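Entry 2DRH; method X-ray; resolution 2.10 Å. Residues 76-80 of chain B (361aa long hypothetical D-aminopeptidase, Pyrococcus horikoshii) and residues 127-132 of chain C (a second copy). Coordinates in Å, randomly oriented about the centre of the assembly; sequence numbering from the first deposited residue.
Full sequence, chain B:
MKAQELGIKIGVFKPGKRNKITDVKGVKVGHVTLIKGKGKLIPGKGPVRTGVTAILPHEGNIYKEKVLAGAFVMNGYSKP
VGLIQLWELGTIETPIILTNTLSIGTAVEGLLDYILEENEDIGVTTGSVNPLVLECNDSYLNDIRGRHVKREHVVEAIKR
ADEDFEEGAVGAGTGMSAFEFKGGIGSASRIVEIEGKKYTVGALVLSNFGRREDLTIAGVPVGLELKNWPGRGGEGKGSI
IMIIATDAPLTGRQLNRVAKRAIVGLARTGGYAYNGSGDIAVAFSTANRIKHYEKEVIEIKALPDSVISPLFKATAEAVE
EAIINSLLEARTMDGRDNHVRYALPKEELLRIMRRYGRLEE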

# COMPACT_ATOMS: atom_id res chain seq x y z
N GLY B 76 7.91 7.75 -6.11
CA GLY B 76 6.86 8.45 -6.81
C GLY B 76 7.01 9.88 -7.28
O GLY B 76 6.01 10.58 -7.36
N TYR B 77 8.21 10.34 -7.59
CA TYR B 77 8.31 11.71 -8.11
C TYR B 77 8.12 11.48 -9.60
O TYR B 77 8.98 11.78 -10.42
N SER B 78 6.96 10.92 -9.91
CA SER B 78 6.59 10.57 -11.26
C SER B 78 5.12 10.92 -11.49
O SER B 78 4.34 11.01 -10.55
N LYS B 79 4.76 11.13 -12.75
CA LYS B 79 3.40 11.48 -13.10
C LYS B 79 2.73 10.40 -13.96
O LYS B 79 2.25 10.67 -15.06
N PRO B 80 2.68 9.15 -13.48
CA PRO B 80 2.05 8.09 -14.27
C PRO B 80 0.52 8.14 -14.34
O PRO B 80 -0.16 8.56 -13.39
N GLY C 127 12.26 21.53 -11.66
CA GLY C 127 11.70 20.30 -12.19
C GLY C 127 10.36 20.43 -12.88
O GLY C 127 9.97 21.52 -13.29
N SER C 128 9.64 19.32 -13.02
CA SER C 128 8.35 19.36 -13.68
C SER C 128 7.24 19.64 -12.66
O SER C 128 7.50 20.20 -11.59
N VAL C 129 6.01 19.27 -13.00
CA VAL C 129 4.87 19.51 -12.12
C VAL C 129 3.91 18.33 -12.17
O VAL C 129 3.79 17.67 -13.20
N ASN C 130 3.24 18.07 -11.05
CA ASN C 130 2.30 16.96 -10.93
C ASN C 130 0.83 17.41 -10.96
O ASN C 130 0.22 17.67 -9.93
N PRO C 131 0.24 17.49 -12.16
CA PRO C 131 -1.16 17.91 -12.23
C PRO C 131 -2.05 16.89 -11.54
O PRO C 131 -1.85 15.68 -11.68
N LEU C 132 -3.03 17.38 -10.79
CA LEU C 132 -3.96 16.53 -10.07
C LEU C 132 -5.33 16.59 -10.74
O LEU C 132 -6.02 17.61 -10.69

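Two loop segments meet here, and one long side chain, Lys B79, carries most of the contact, so the middle of the chain C stretch, from Ser C128 to Pro C131, can be read by how it receives that lysine. Gly C127 comes first. It has no side chain; a CB built ideally on this residue would point toward chain B and sit 3.3 Å from Tyr B77 OH, which is tight. Tyr B77 starts out sideways, but its t rotamer (chi1 -166°) brings the end of the ring nearer to chain C.

Ser C128 also leaves its backbone sideways, in the p rotamer. Its OG accepts a weak hydrogen bond from Lys B79 NZ at 3.3 Å and lies oblique to the Tyr B77 ring, 4.5 Å from CE1. A water adds a second link: it accepts from Lys B79 NZ at 2.7 Å and donates weakly to Ser C128 O at 3.2 Å. The ammonium thus reaches both the side chain and, through water, the backbone of one residue, and it has a further partner elsewhere in the structure.

Val C129 turns its p-rotamer side chain away and offers backbone instead, its O lying 3.2 Å from Lys B79 CE. The lysine points toward chain C and, after m and p at chi1 and chi2, runs extended through t and t, laying its methylenes along this backbone.

Asn C130, sideways and t, places OD1 3.6 Å from Lys B79 CG. That oxygen stands 4.3 Å from Ser B78 O, and a water resolves the meeting of two acceptors by donating to both, at 2.8 Å to Asn C130 OD1 and 2.9 Å to Ser B78 O. The Ser B78 side chain itself points away. Pro C131 closes the contact lightly, its CD 4.4 Å from Lys B79 CG; Leu C132 takes no part.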

# COMPACT_ATOMS: atom_id res chain seq x y z
CB TYR B 77 9.67 12.33 -7.82
CG TYR B 77 9.68 13.82 -8.05
CD1 TYR B 77 9.74 14.35 -9.33
CD2 TYR B 77 9.63 14.70 -6.97
CE1 TYR B 77 9.75 15.73 -9.54
CE2 TYR B 77 9.64 16.08 -7.17
CZ TYR B 77 9.71 16.58 -8.45
OH TYR B 77 9.73 17.95 -8.66
CB SER B 78 6.81 9.06 -11.44
OG SER B 78 6.80 8.70 -12.81
CB LYS B 79 3.39 12.81 -13.85
CG LYS B 79 3.77 14.03 -13.01
CD LYS B 79 5.18 13.98 -12.42
CE LYS B 79 5.51 15.34 -11.80
NZ LYS B 79 6.74 15.34 -11.00
CB PRO B 80 2.54 6.82 -13.59
CG PRO B 80 2.57 7.25 -12.12
CD PRO B 80 3.22 8.63 -12.21
CB SER C 128 8.08 18.04 -14.43
OG SER C 128 8.17 16.91 -13.58
CB VAL C 129 4.12 20.80 -12.53
CG1 VAL C 129 3.72 20.72 -13.99
CG2 VAL C 129 2.90 21.02 -11.64
CB ASN C 130 2.57 16.21 -9.62
CG ASN C 130 1.59 15.07 -9.38
OD1 ASN C 130 1.43 14.20 -10.24
ND2 ASN C 130 0.95 15.06 -8.21
CB PRO C 131 -1.42 17.99 -13.73
CG PRO C 131 -0.51 16.91 -14.28
CD PRO C 131 0.76 17.15 -13.50
CB LEU C 132 -4.08 16.98 -8.61
CG LEU C 132 -4.98 16.16 -7.69
CD1 LEU C 132 -4.57 14.70 -7.70
CD2 LEU C 132 -4.89 16.73 -6.28
O HOH W 1 1.65 11.51 -9.70
O HOH W 2 6.79 17.68 -9.68